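Local coordinates for protein gp18 (Listeria monocytogenes EGD-e, PDB 3GS9) that is a prophage tail protein, probably a structural component of the phage tail related to the tail-associated endopeptidase family, at residues D5-D10 against E16-D21; E59-F64 against E68-Q73; T32-W37 against V163-D168; H91-C96 against T152-L157. All coordinates share one frame; numbering follows the deposited sequence.

Contact 1: D5-D10 against E16-D21; sequences DIIVAD and EEILTD
Val8 and Glu17 face each other as the hydrogen-bonded pair of an antiparallel hairpin: Val8 N gives to Glu17 O at 2.9 Å, and Glu17 N returns a bond to Val8 O at 3.0 Å. A third bond, Leu19 N to Ile6 O (2.9 Å), continues the ladder, and one water extends it further, accepting from Ile6 N and donating to Leu19 O. On the face of Ile7 and Ala9, Ile7 CD1 meets Ile18 CG1 at 3.7 Å: chi1 of -55° sets CG1 beside the backbone N, and chi2 of -48° turns CD1 to Ile18. Ile18 CD1 also reaches the Asp5 carboxylate, at 3.4 Å from OD2. Glu16 bends at chi2 and lays its carboxyl group against the methyl of Ala9, CD to CB 3.4 Å. On the face of Val8 and Glu17 the packing is apolar: Leu19 runs alongside Ile6, CD2 to CG2 3.8 Å, while its CB meets Val8 CG2 at 3.9 Å. Phe41 and Leu56 add to this cluster, and Asp10 OD1 accepts from the backbone N of Asn14 and Asn15 in the connecting turn. The hairpin of strands 7-9 and 16-18 belongs to the curled antiparallel sheet of the N-terminal region; strand 7-9 lies between 16-18 and strand 61-64, with which Ile7 and Ala9 pair through Tyr63 and Ser61.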
loop_
_atom_site.group_PDB
_atom_site.type_symbol
_atom_site.label_atom_id
_atom_site.label_comp_id
_atom_site.label_asym_id
_atom_site.label_seq_id
_atom_site.Cartn_x
_atom_site.Cartn_y
_atom_site.Cartn_z
ATOM N N ASP A 5 -37.605 19.198 1.769
ATOM C CA ASP A 5 -37.414 19.238 0.314
ATOM C C ASP A 5 -35.930 19.305 0.061
ATOM O O ASP A 5 -35.247 20.097 0.711
ATOM C CB ASP A 5 -38.041 20.485 -0.348
ATOM C CG ASP A 5 -39.519 20.325 -0.670
ATOM O OD1 ASP A 5 -40.045 19.202 -0.522
ATOM O OD2 ASP A 5 -40.161 21.335 -1.083
ATOM N N ILE A 6 -35.450 18.454 -0.851
ATOM C CA ILE A 6 -34.111 18.489 -1.429
ATOM C C ILE A 6 -34.145 19.413 -2.653
ATOM O O ILE A 6 -35.032 19.252 -3.484
ATOM C CB ILE A 6 -33.714 17.082 -1.988
ATOM C CG1 ILE A 6 -33.909 15.959 -0.955
ATOM C CG2 ILE A 6 -32.284 17.078 -2.518
ATOM C CD1 ILE A 6 -33.143 16.172 0.314
ATOM N N ILE A 7 -33.185 20.319 -2.789
ATOM C CA ILE A 7 -33.099 21.178 -3.975
ATOM C C ILE A 7 -31.839 20.803 -4.754
ATOM O O ILE A 7 -30.809 20.539 -4.152
ATOM C CB ILE A 7 -33.010 22.677 -3.609
ATOM C CG1 ILE A 7 -34.174 23.154 -2.693
ATOM C CG2 ILE A 7 -32.953 23.519 -4.889
ATOM C CD1 ILE A 7 -35.548 22.746 -3.136
ATOM N N VAL A 8 -31.948 20.765 -6.073
ATOM C CA VAL A 8 -30.837 20.481 -6.988
ATOM C C VAL A 8 -30.658 21.653 -7.943
ATOM O O VAL A 8 -31.656 22.158 -8.491
ATOM C CB VAL A 8 -31.138 19.205 -7.830
ATOM C CG1 VAL A 8 -30.163 19.055 -9.020
ATOM C CG2 VAL A 8 -31.117 17.964 -6.957
ATOM N N ALA A 9 -29.419 22.083 -8.152
ATOM C CA ALA A 9 -29.097 23.108 -9.144
ATOM C C ALA A 9 -27.959 22.602 -10.007
ATOM O O ALA A 9 -27.048 21.968 -9.491
ATOM C CB ALA A 9 -28.669 24.396 -8.457
ATOM N N ASP A 10 -27.999 22.873 -11.311
ATOM C CA ASP A 10 -26.874 22.522 -12.177
ATOM C C ASP A 10 -25.706 23.425 -11.829
ATOM O O ASP A 10 -25.867 24.468 -11.144
ATOM C CB ASP A 10 -27.214 22.570 -13.672
ATOM C CG ASP A 10 -27.504 23.974 -14.184
ATOM O OD1 ASP A 10 -27.859 24.849 -13.390
ATOM O OD2 ASP A 10 -27.330 24.225 -15.394
ATOM N N GLU A 16 -32.840 24.958 -11.505
ATOM C CA GLU A 16 -32.960 24.611 -10.092
ATOM C C GLU A 16 -34.341 24.101 -9.814
ATOM O O GLU A 16 -35.334 24.686 -10.289
ATOM C CB GLU A 16 -32.706 25.827 -9.231
ATOM C CG GLU A 16 -31.469 26.616 -9.697
ATOM C CD GLU A 16 -30.664 27.193 -8.599
ATOM O OE1 GLU A 16 -30.929 26.822 -7.442
ATOM O OE2 GLU A 16 -29.742 28.001 -8.911
ATOM N N GLU A 17 -34.424 23.009 -9.070
ATOM C CA GLU A 17 -35.702 22.495 -8.700
ATOM C C GLU A 17 -35.679 21.574 -7.495
ATOM O O GLU A 17 -34.617 21.183 -7.005
ATOM C CB GLU A 17 -36.313 21.778 -9.890
ATOM C CG GLU A 17 -35.662 20.500 -10.264
ATOM C CD GLU A 17 -36.310 19.875 -11.490
ATOM O OE1 GLU A 17 -37.241 20.489 -12.087
ATOM O OE2 GLU A 17 -35.861 18.767 -11.849
ATOM N N ILE A 18 -36.878 21.254 -7.036
ATOM C CA ILE A 18 -37.061 20.282 -5.969
ATOM C C ILE A 18 -36.814 18.907 -6.587
ATOM O O ILE A 18 -37.390 18.569 -7.616
ATOM C CB ILE A 18 -38.469 20.339 -5.387
ATOM C CG1 ILE A 18 -38.736 21.681 -4.703
ATOM C CG2 ILE A 18 -38.669 19.238 -4.404
ATOM C CD1 ILE A 18 -40.249 21.927 -4.394
ATOM N N LEU A 19 -35.945 18.123 -5.951
ATOM C CA LEU A 19 -35.682 16.763 -6.387
ATOM C C LEU A 19 -36.821 15.824 -6.018
ATOM O O LEU A 19 -37.198 15.755 -4.846
ATOM C CB LEU A 19 -34.416 16.270 -5.701
ATOM C CG LEU A 19 -33.925 14.863 -6.053
ATOM C CD1 LEU A 19 -33.841 14.641 -7.564
ATOM C CD2 LEU A 19 -32.580 14.635 -5.372
ATOM N N THR A 20 -37.323 15.045 -6.979
ATOM C CA THR A 20 -38.511 14.212 -6.700
ATOM C C THR A 20 -38.400 12.714 -6.939
ATOM O O THR A 20 -39.003 11.935 -6.193
ATOM C CB THR A 20 -39.757 14.681 -7.501
ATOM O OG1 THR A 20 -39.477 14.592 -8.905
ATOM C CG2 THR A 20 -40.132 16.107 -7.132
ATOM N N ASP A 21 -37.695 12.279 -7.975
ATOM C CA ASP A 21 -37.859 10.867 -8.348
ATOM C C ASP A 21 -36.830 9.933 -7.706
ATOM O O ASP A 21 -36.369 8.976 -8.343
ATOM C CB ASP A 21 -38.047 10.634 -9.872
ATOM C CG ASP A 21 -37.152 11.492 -10.745
ATOM O OD1 ASP A 21 -36.139 12.035 -10.241
ATOM O OD2 ASP A 21 -37.491 11.628 -11.956
HETATM O O HOH W 1 -37.259 16.890 -2.126
#

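Contact 2: E59-F64 against E68-Q73; sequences ESSVYF and EFVVKQ
Ser61 and Glu68 make a short side-chain hydrogen bond, Ser61 OG giving to Glu68 OE2 at 2.5 Å. The hydroxyl meets this oxygen on its anti side, 17° out of the carboxylate plane. The charged pair is Lys72 NZ with the syn lone pair of Glu59 OE2 (2.8 Å), a salt bridge. Both ends have further partners on the second subunit: Thr203 of that chain bonds Glu59 OE2 and, through its carbonyl, Lys72 NZ, while its Arg240 pairs with Glu59 OE1. Backbone bonds hold the antiparallel hairpin. Val62 N gives to Phe69 O at 2.7 Å and Phe69 N returns to Val62 O; before strand 61-64 begins, Ser60 O accepts from Val71 N, and Glu59 N bonds Val71 O at 2.8 Å. Among the packing contacts, Glu68 is extended beyond CG (chi2 180°) and runs beside the Tyr63 ring, CG 3.6 Å from CE2, with ring and carboxylate planes 31° apart. On the other face Phe69 brings its ring edge to Val62 O, in plane, with CD1 at 3.6 Å, and Val62 CG2 touches Val71 CG2 at 4.0 Å. Trp37 and His91 each meet the Phe69 ring edge-to-face. The hairpin lies between strand 7-9, which flanks 61-64, and strand 83-90, which pairs with 67-74, the ladder being interrupted by a classic beta bulge where Lys72 and Gln73 face Arg88.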
loop_
_atom_site.group_PDB
_atom_site.type_symbol
_atom_site.label_atom_id
_atom_site.label_comp_id
_atom_site.label_asym_id
_atom_site.label_seq_id
_atom_site.Cartn_x
_atom_site.Cartn_y
_atom_site.Cartn_z
ATOM N N GLU A 59 -21.132 17.925 -11.118
ATOM C CA GLU A 59 -20.981 19.290 -10.626
ATOM C C GLU A 59 -22.270 19.991 -10.225
ATOM O O GLU A 59 -22.201 21.159 -9.751
ATOM C CB GLU A 59 -20.121 20.140 -11.563
ATOM C CG GLU A 59 -18.762 19.476 -11.899
ATOM C CD GLU A 59 -17.842 19.405 -10.714
ATOM O OE1 GLU A 59 -17.661 20.441 -10.052
ATOM O OE2 GLU A 59 -17.261 18.331 -10.438
ATOM N N SER A 60 -23.411 19.291 -10.290
ATOM C CA SER A 60 -24.628 19.838 -9.699
ATOM C C SER A 60 -24.488 19.940 -8.199
ATOM O O SER A 60 -23.812 19.091 -7.574
ATOM C CB SER A 60 -25.857 18.981 -10.011
ATOM O OG SER A 60 -26.165 19.020 -11.381
ATOM N N SER A 61 -25.131 20.961 -7.628
ATOM C CA SER A 61 -25.267 21.069 -6.178
ATOM C C SER A 61 -26.607 20.456 -5.711
ATOM O O SER A 61 -27.653 20.660 -6.327
ATOM C CB SER A 61 -25.213 22.513 -5.726
ATOM O OG SER A 61 -23.911 23.054 -5.906
ATOM N N VAL A 62 -26.534 19.717 -4.612
ATOM C CA VAL A 62 -27.690 19.085 -3.982
ATOM C C VAL A 62 -27.774 19.619 -2.567
ATOM O O VAL A 62 -26.828 19.518 -1.773
ATOM C CB VAL A 62 -27.648 17.525 -4.027
ATOM C CG1 VAL A 62 -28.931 16.953 -3.435
ATOM C CG2 VAL A 62 -27.469 17.045 -5.477
ATOM N N TYR A 63 -28.888 20.287 -2.284
ATOM C CA TYR A 63 -29.079 20.949 -0.990
ATOM C C TYR A 63 -29.957 20.113 -0.072
ATOM O O TYR A 63 -31.096 19.793 -0.388
ATOM C CB TYR A 63 -29.625 22.372 -1.196
ATOM C CG TYR A 63 -28.709 23.261 -1.999
ATOM C CD1 TYR A 63 -28.755 23.289 -3.381
ATOM C CD2 TYR A 63 -27.786 24.076 -1.369
ATOM C CE1 TYR A 63 -27.917 24.085 -4.098
ATOM C CE2 TYR A 63 -26.937 24.852 -2.089
ATOM C CZ TYR A 63 -27.009 24.864 -3.429
ATOM O OH TYR A 63 -26.168 25.687 -4.114
ATOM N N PHE A 64 -29.388 19.730 1.065
ATOM C CA PHE A 64 -30.046 18.832 1.997
ATOM C C PHE A 64 -29.784 19.330 3.422
ATOM O O PHE A 64 -28.639 19.500 3.816
ATOM C CB PHE A 64 -29.576 17.384 1.803
ATOM C CG PHE A 64 -30.029 16.462 2.905
ATOM C CD1 PHE A 64 -31.359 16.140 3.062
ATOM C CD2 PHE A 64 -29.109 15.932 3.789
ATOM C CE1 PHE A 64 -31.787 15.326 4.112
ATOM C CE2 PHE A 64 -29.536 15.118 4.829
ATOM C CZ PHE A 64 -30.863 14.801 4.972
ATOM N N GLU A 68 -24.707 21.966 1.479
ATOM C CA GLU A 68 -24.528 21.774 0.028
ATOM C C GLU A 68 -23.560 20.621 -0.254
ATOM O O GLU A 68 -22.483 20.565 0.335
ATOM C CB GLU A 68 -23.952 23.041 -0.605
ATOM C CG GLU A 68 -23.855 23.016 -2.113
ATOM C CD GLU A 68 -23.275 24.315 -2.701
ATOM O OE1 GLU A 68 -23.102 25.283 -1.929
ATOM O OE2 GLU A 68 -23.034 24.389 -3.921
ATOM N N PHE A 69 -23.968 19.743 -1.162
ATOM C CA PHE A 69 -23.190 18.561 -1.607
ATOM C C PHE A 69 -23.106 18.645 -3.108
ATOM O O PHE A 69 -24.061 19.108 -3.768
ATOM C CB PHE A 69 -23.868 17.265 -1.187
ATOM C CG PHE A 69 -24.086 17.139 0.303
ATOM C CD1 PHE A 69 -25.218 17.703 0.920
ATOM C CD2 PHE A 69 -23.147 16.464 1.092
ATOM C CE1 PHE A 69 -25.415 17.596 2.283
ATOM C CE2 PHE A 69 -23.308 16.351 2.442
ATOM C CZ PHE A 69 -24.427 16.929 3.069
ATOM N N VAL A 70 -21.978 18.244 -3.668
ATOM C CA VAL A 70 -21.716 18.401 -5.086
ATOM C C VAL A 70 -21.521 17.040 -5.747
ATOM O O VAL A 70 -20.748 16.214 -5.248
ATOM C CB VAL A 70 -20.439 19.236 -5.252
ATOM C CG1 VAL A 70 -20.115 19.415 -6.724
ATOM C CG2 VAL A 70 -20.665 20.564 -4.574
ATOM N N VAL A 71 -22.241 16.808 -6.841
ATOM C CA VAL A 71 -22.180 15.511 -7.533
ATOM C C VAL A 71 -20.792 15.335 -8.180
ATOM O O VAL A 71 -20.422 16.121 -9.038
ATOM C CB VAL A 71 -23.279 15.429 -8.598
ATOM C CG1 VAL A 71 -23.129 14.174 -9.439
ATOM C CG2 VAL A 71 -24.678 15.588 -7.943
ATOM N N LYS A 72 -20.019 14.334 -7.710
ATOM C CA LYS A 72 -18.721 13.968 -8.280
ATOM C C LYS A 72 -18.690 12.579 -8.932
ATOM O O LYS A 72 -17.897 12.351 -9.844
ATOM C CB LYS A 72 -17.638 14.015 -7.199
ATOM C CG LYS A 72 -17.315 15.403 -6.647
ATOM C CD LYS A 72 -16.837 16.256 -7.780
ATOM C CE LYS A 72 -15.997 17.398 -7.378
ATOM N NZ LYS A 72 -15.252 17.904 -8.600
ATOM N N GLN A 73 -19.512 11.646 -8.436
ATOM C CA GLN A 73 -19.687 10.359 -9.062
ATOM C C GLN A 73 -21.147 10.168 -9.414
ATOM O O GLN A 73 -22.020 10.598 -8.665
ATOM C CB GLN A 73 -19.205 9.252 -8.162
ATOM C CG GLN A 73 -17.717 9.267 -8.015
ATOM C CD GLN A 73 -17.219 8.331 -6.945
ATOM O OE1 GLN A 73 -17.464 8.542 -5.741
ATOM N NE2 GLN A 73 -16.436 7.323 -7.362
#

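Contact 3: T32-W37 against V163-D168; sequences TENEMW and VVVIPD
Water joins the side chain of Asn34 to the backbone of 163-165 where direct polar bonds between the two segments are lacking. Asn34 lies in the turn of a beta hairpin, strands 30-32 and 36-40, which has a classic bulge where Glu35 and Met36 face Thr32; the partner segment leads into strand 166-168 of a small mixed sheet. One water donates to Asn34 OD1 at 2.6 Å and accepts from Val165 N at 2.9 Å. A second donates to Val163 O at 2.8 Å and takes only a weak bond from Asn34 ND2. The amide is thus linked through water to two backbone positions, firmly only at OD1, which passes Val165 CG1 at 4.2 Å. Trp37, buried and with CG anti to the backbone N (chi1 -177°), extends its six-membered ring toward Pro167. His91 stacks on the indole and Glu29 accepts from its NE1. At the far rim, Pro167 O lies in the ring plane, 3.5 Å from Trp37 CZ3.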
loop_
_atom_site.group_PDB
_atom_site.type_symbol
_atom_site.label_atom_id
_atom_site.label_comp_id
_atom_site.label_asym_id
_atom_site.label_seq_id
_atom_site.Cartn_x
_atom_site.Cartn_y
_atom_site.Cartn_z
ATOM N N THR A 32 -17.576 10.608 8.300
ATOM C CA THR A 32 -16.477 9.998 9.066
ATOM C C THR A 32 -15.468 11.100 9.319
ATOM O O THR A 32 -15.014 11.745 8.389
ATOM C CB THR A 32 -15.759 8.882 8.338
ATOM O OG1 THR A 32 -16.682 7.866 7.953
ATOM C CG2 THR A 32 -14.665 8.235 9.278
ATOM N N GLU A 33 -15.113 11.260 10.587
ATOM C CA GLU A 33 -14.258 12.329 11.043
ATOM C C GLU A 33 -12.986 12.507 10.200
ATOM O O GLU A 33 -12.182 11.563 10.070
ATOM C CB GLU A 33 -13.883 12.052 12.507
ATOM C CG GLU A 33 -13.081 13.151 13.148
ATOM C CD GLU A 33 -12.853 12.882 14.628
ATOM O OE1 GLU A 33 -13.838 12.622 15.369
ATOM O OE2 GLU A 33 -11.682 12.962 15.046
ATOM N N ASN A 34 -12.832 13.712 9.645
ATOM C CA ASN A 34 -11.705 14.068 8.775
ATOM C C ASN A 34 -11.399 13.062 7.661
ATOM O O ASN A 34 -10.230 12.850 7.294
ATOM C CB ASN A 34 -10.463 14.290 9.617
ATOM C CG ASN A 34 -10.535 15.549 10.385
ATOM O OD1 ASN A 34 -10.946 16.583 9.843
ATOM N ND2 ASN A 34 -10.116 15.501 11.664
ATOM N N GLU A 35 -12.440 12.455 7.106
ATOM C CA GLU A 35 -12.238 11.545 6.012
ATOM C C GLU A 35 -13.261 11.795 4.935
ATOM O O GLU A 35 -12.888 11.988 3.794
ATOM C CB GLU A 35 -12.280 10.089 6.483
ATOM C CG GLU A 35 -11.065 9.675 7.333
ATOM C CD GLU A 35 -9.720 9.849 6.628
ATOM O OE1 GLU A 35 -9.621 9.541 5.422
ATOM O OE2 GLU A 35 -8.756 10.284 7.290
HETATM N N MSE A 36 -14.540 11.801 5.292
HETATM C CA MSE A 36 -15.584 11.990 4.284
HETATM C C MSE A 36 -16.869 12.535 4.875
HETATM O O MSE A 36 -17.163 12.318 6.030
HETATM C CB MSE A 36 -15.860 10.676 3.556
HETATM C CG MSE A 36 -16.336 9.548 4.429
HETATM SE SE MSE A 36 -17.033 8.078 3.330
HETATM C CE MSE A 36 -18.546 8.952 2.501
ATOM N N TRP A 37 -17.624 13.256 4.054
ATOM C CA TRP A 37 -18.950 13.658 4.388
ATOM C C TRP A 37 -19.683 13.725 3.040
ATOM O O TRP A 37 -19.283 14.506 2.166
ATOM C CB TRP A 37 -18.925 14.989 5.116
ATOM C CG TRP A 37 -20.252 15.470 5.581
ATOM C CD1 TRP A 37 -21.424 14.762 5.610
ATOM C CD2 TRP A 37 -20.554 16.766 6.084
ATOM N NE1 TRP A 37 -22.437 15.542 6.101
ATOM C CE2 TRP A 37 -21.934 16.799 6.350
ATOM C CE3 TRP A 37 -19.789 17.949 6.280
ATOM C CZ2 TRP A 37 -22.560 17.918 6.879
ATOM C CZ3 TRP A 37 -20.426 19.067 6.797
ATOM C CH2 TRP A 37 -21.792 19.051 7.067
ATOM N N VAL A 163 -6.523 20.640 16.556
ATOM C CA VAL A 163 -7.829 21.205 16.324
ATOM C C VAL A 163 -8.634 20.330 15.371
ATOM O O VAL A 163 -8.085 19.458 14.661
ATOM C CB VAL A 163 -7.760 22.675 15.766
ATOM C CG1 VAL A 163 -7.071 23.625 16.780
ATOM C CG2 VAL A 163 -7.072 22.756 14.402
ATOM N N VAL A 164 -9.929 20.617 15.359
ATOM C CA VAL A 164 -10.925 19.976 14.500
ATOM C C VAL A 164 -11.500 21.067 13.589
ATOM O O VAL A 164 -11.497 22.229 13.959
ATOM C CB VAL A 164 -12.053 19.309 15.389
ATOM C CG1 VAL A 164 -12.631 20.311 16.427
ATOM C CG2 VAL A 164 -13.158 18.705 14.541
ATOM N N VAL A 165 -11.992 20.706 12.408
ATOM C CA VAL A 165 -12.673 21.704 11.542
ATOM C C VAL A 165 -14.093 21.219 11.391
ATOM O O VAL A 165 -14.315 20.032 11.157
ATOM C CB VAL A 165 -11.956 21.925 10.149
ATOM C CG1 VAL A 165 -11.835 20.619 9.338
ATOM C CG2 VAL A 165 -12.691 23.009 9.332
ATOM N N ILE A 166 -15.041 22.137 11.557
ATOM C CA ILE A 166 -16.462 21.817 11.476
ATOM C C ILE A 166 -17.050 22.709 10.389
ATOM O O ILE A 166 -17.279 23.864 10.622
ATOM C CB ILE A 166 -17.167 22.074 12.815
ATOM C CG1 ILE A 166 -16.395 21.415 13.982
ATOM C CG2 ILE A 166 -18.595 21.571 12.726
ATOM C CD1 ILE A 166 -16.743 21.981 15.311
ATOM N N PRO A 167 -17.185 22.181 9.161
ATOM C CA PRO A 167 -17.707 23.001 8.066
ATOM C C PRO A 167 -19.204 23.210 8.125
ATOM O O PRO A 167 -19.950 22.219 8.294
ATOM C CB PRO A 167 -17.361 22.171 6.805
ATOM C CG PRO A 167 -16.414 21.125 7.231
ATOM C CD PRO A 167 -16.799 20.844 8.678
ATOM N N ASP A 168 -19.623 24.469 8.005
ATOM C CA ASP A 168 -21.040 24.841 7.721
ATOM C C ASP A 168 -21.035 25.437 6.305
ATOM O O ASP A 168 -20.666 26.592 6.105
ATOM C CB ASP A 168 -21.580 25.848 8.745
ATOM C CG ASP A 168 -22.969 26.316 8.435
ATOM O OD1 ASP A 168 -23.593 25.793 7.494
ATOM O OD2 ASP A 168 -23.459 27.243 9.140
HETATM O O HOH W 2 -11.763 17.843 12.001
HETATM O O HOH W 3 -8.407 16.725 13.997
#

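Contact 4: H91-C96 against T152-L157; sequences HIYYTC and TLIDQL
The Tyr93 ring ends in a hydroxyl that meets the branched side chain of Ile154, the two coming from opposite directions: OH lies 3.4 Å from CG2, and CE1 lies 4.2 Å from CD1, the methyl approaching the ring obliquely. At the ring edge, in plane, lie CE2 of Tyr94 and a water. The Tyr94 ring in turn carries CD2 of Tyr93 over the centre of one face, 3.7 Å above its plane. The His91 ring has Tyr93 CB at its edge, and its ND1 accepts from Tyr93 N at 3.0 Å, the donor 34° out of the ring plane, while NE2 bonds Gln67. The water at the Tyr93 edge is hydrogen-bonded to OH at 2.9 Å and donates to Asp155 OD1 at 2.6 Å, so the phenol is linked to the helix by a polar bridge beside its apolar contact. Chi1 of 170°, with CG anti to the backbone N, sends the Tyr93 ring across toward the helix. Cys96 SG adds a looser touch on Ile154 CD1, at 4.3 Å. Leu151, one turn earlier on the helix, also packs on Tyr93, Tyr94 and Cys96, and Val165, just before strand 166-168, meets Tyr93. The arrangement is plain loop-on-helix packing: the 3-10 turn that follows strand 83-90 sets Tyr93, Tyr94 and Cys96 against the side of helix 150-161, joining the N-terminal sheet to the helix-bearing region.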
loop_
_atom_site.group_PDB
_atom_site.type_symbol
_atom_site.label_atom_id
_atom_site.label_comp_id
_atom_site.label_asym_id
_atom_site.label_seq_id
_atom_site.Cartn_x
_atom_site.Cartn_y
_atom_site.Cartn_z
ATOM N N HIS A 91 -19.684 16.625 0.439
ATOM C CA HIS A 91 -19.963 17.952 0.970
ATOM C C HIS A 91 -19.085 19.028 0.292
ATOM O O HIS A 91 -17.946 18.784 -0.054
ATOM C CB HIS A 91 -19.763 17.932 2.467
ATOM C CG HIS A 91 -20.221 19.190 3.123
ATOM N ND1 HIS A 91 -19.379 20.259 3.313
ATOM C CD2 HIS A 91 -21.438 19.575 3.572
ATOM C CE1 HIS A 91 -20.054 21.241 3.896
ATOM N NE2 HIS A 91 -21.302 20.848 4.068
ATOM N N ILE A 92 -19.649 20.224 0.116
ATOM C CA ILE A 92 -18.946 21.345 -0.518
ATOM C C ILE A 92 -17.568 21.670 0.093
ATOM O O ILE A 92 -16.679 22.127 -0.592
ATOM C CB ILE A 92 -19.871 22.614 -0.523
ATOM C CG1 ILE A 92 -19.329 23.658 -1.499
ATOM C CG2 ILE A 92 -20.133 23.116 0.877
ATOM C CD1 ILE A 92 -19.509 23.262 -2.912
ATOM N N TYR A 93 -17.381 21.335 1.373
ATOM C CA TYR A 93 -16.070 21.505 2.021
ATOM C C TYR A 93 -14.954 20.911 1.180
ATOM O O TYR A 93 -13.917 21.535 0.992
ATOM C CB TYR A 93 -16.087 20.837 3.373
ATOM C CG TYR A 93 -14.723 20.730 4.024
ATOM C CD1 TYR A 93 -14.019 21.882 4.378
ATOM C CD2 TYR A 93 -14.178 19.500 4.326
ATOM C CE1 TYR A 93 -12.762 21.799 4.965
ATOM C CE2 TYR A 93 -12.938 19.403 4.944
ATOM C CZ TYR A 93 -12.244 20.568 5.264
ATOM O OH TYR A 93 -11.020 20.473 5.894
ATOM N N TYR A 94 -15.187 19.711 0.666
ATOM C CA TYR A 94 -14.137 18.948 -0.058
ATOM C C TYR A 94 -13.702 19.575 -1.373
ATOM O O TYR A 94 -12.628 19.264 -1.899
ATOM C CB TYR A 94 -14.535 17.491 -0.224
ATOM C CG TYR A 94 -14.497 16.816 1.102
ATOM C CD1 TYR A 94 -13.303 16.508 1.685
ATOM C CD2 TYR A 94 -15.655 16.624 1.832
ATOM C CE1 TYR A 94 -13.227 15.939 2.943
ATOM C CE2 TYR A 94 -15.610 16.042 3.109
ATOM C CZ TYR A 94 -14.387 15.708 3.646
ATOM O OH TYR A 94 -14.261 15.141 4.883
ATOM N N THR A 95 -14.512 20.521 -1.885
ATOM C CA THR A 95 -14.102 21.276 -3.065
ATOM C C THR A 95 -12.929 22.239 -2.835
ATOM O O THR A 95 -12.411 22.764 -3.792
ATOM C CB THR A 95 -15.287 22.061 -3.747
ATOM O OG1 THR A 95 -15.709 23.167 -2.931
ATOM C CG2 THR A 95 -16.448 21.099 -4.063
ATOM N N CYS A 96 -12.540 22.477 -1.579
ATOM C CA CYS A 96 -11.352 23.296 -1.297
ATOM C C CYS A 96 -10.069 22.707 -1.881
ATOM O O CYS A 96 -9.048 23.406 -2.053
ATOM C CB CYS A 96 -11.191 23.593 0.211
ATOM S SG CYS A 96 -10.649 22.300 1.274
ATOM N N THR A 152 -5.222 19.563 2.007
ATOM C CA THR A 152 -4.014 18.973 2.598
ATOM C C THR A 152 -3.392 19.905 3.651
ATOM O O THR A 152 -2.983 19.460 4.746
ATOM C CB THR A 152 -2.994 18.621 1.513
ATOM O OG1 THR A 152 -3.585 17.628 0.678
ATOM C CG2 THR A 152 -1.699 18.117 2.156
ATOM N N LEU A 153 -3.398 21.205 3.344
ATOM C CA LEU A 153 -2.867 22.207 4.252
ATOM C C LEU A 153 -3.711 22.269 5.530
ATOM O O LEU A 153 -3.166 22.289 6.639
ATOM C CB LEU A 153 -2.754 23.582 3.555
ATOM C CG LEU A 153 -1.684 23.709 2.439
ATOM C CD1 LEU A 153 -1.719 25.140 1.886
ATOM C CD2 LEU A 153 -0.286 23.292 2.942
ATOM N N ILE A 154 -5.040 22.309 5.376
ATOM C CA ILE A 154 -5.934 22.299 6.529
ATOM C C ILE A 154 -5.661 21.057 7.384
ATOM O O ILE A 154 -5.521 21.128 8.603
ATOM C CB ILE A 154 -7.390 22.355 6.087
ATOM C CG1 ILE A 154 -7.720 23.747 5.558
ATOM C CG2 ILE A 154 -8.330 21.968 7.240
ATOM C CD1 ILE A 154 -9.120 23.892 4.991
ATOM N N ASP A 155 -5.560 19.903 6.739
ATOM C CA ASP A 155 -5.302 18.666 7.483
ATOM C C ASP A 155 -4.014 18.737 8.282
ATOM O O ASP A 155 -3.946 18.233 9.419
ATOM C CB ASP A 155 -5.315 17.478 6.530
ATOM C CG ASP A 155 -6.714 17.133 6.057
ATOM O OD1 ASP A 155 -7.647 17.642 6.646
ATOM O OD2 ASP A 155 -6.879 16.328 5.132
ATOM N N GLN A 156 -2.988 19.360 7.722
ATOM C CA GLN A 156 -1.742 19.544 8.460
ATOM C C GLN A 156 -1.976 20.397 9.711
ATOM O O GLN A 156 -1.499 20.089 10.802
ATOM C CB GLN A 156 -0.737 20.297 7.591
ATOM C CG GLN A 156 0.577 20.375 8.280
ATOM C CD GLN A 156 1.516 21.265 7.599
ATOM O OE1 GLN A 156 1.586 21.307 6.356
ATOM N NE2 GLN A 156 2.247 22.028 8.400
ATOM N N LEU A 157 -2.686 21.506 9.539
ATOM C CA LEU A 157 -2.997 22.390 10.676
ATOM C C LEU A 157 -3.758 21.648 11.782
ATOM O O LEU A 157 -3.540 21.917 12.987
ATOM C CB LEU A 157 -3.777 23.626 10.204
ATOM C CG LEU A 157 -3.042 24.517 9.181
ATOM C CD1 LEU A 157 -3.922 25.699 8.682
ATOM C CD2 LEU A 157 -1.629 24.977 9.691
HETATM O O HOH W 4 -10.253 17.887 6.870
#

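From the N terminus, contact 1 closes the first short hairpin loop, and contact 2 closes another later in the chain; they stand in series but share one curled antiparallel sheet, where strands 7-9 and 61-64 are neighbours. Contact 3 closes a far longer loop, from the hairpin at 32-37 to 163-168, and contacts 2 and 4 are nested inside it. Contact 4 closes 91-96 onto helix 150-161, which directly precedes strand 166-168. Phe69 and Trp37 join contacts 2 and 3, the backbones of Glu68 and Ile92 join 2 and 4, and those of Trp37 and His91 join 3 and 4, tying the N-terminal sheet to the following region.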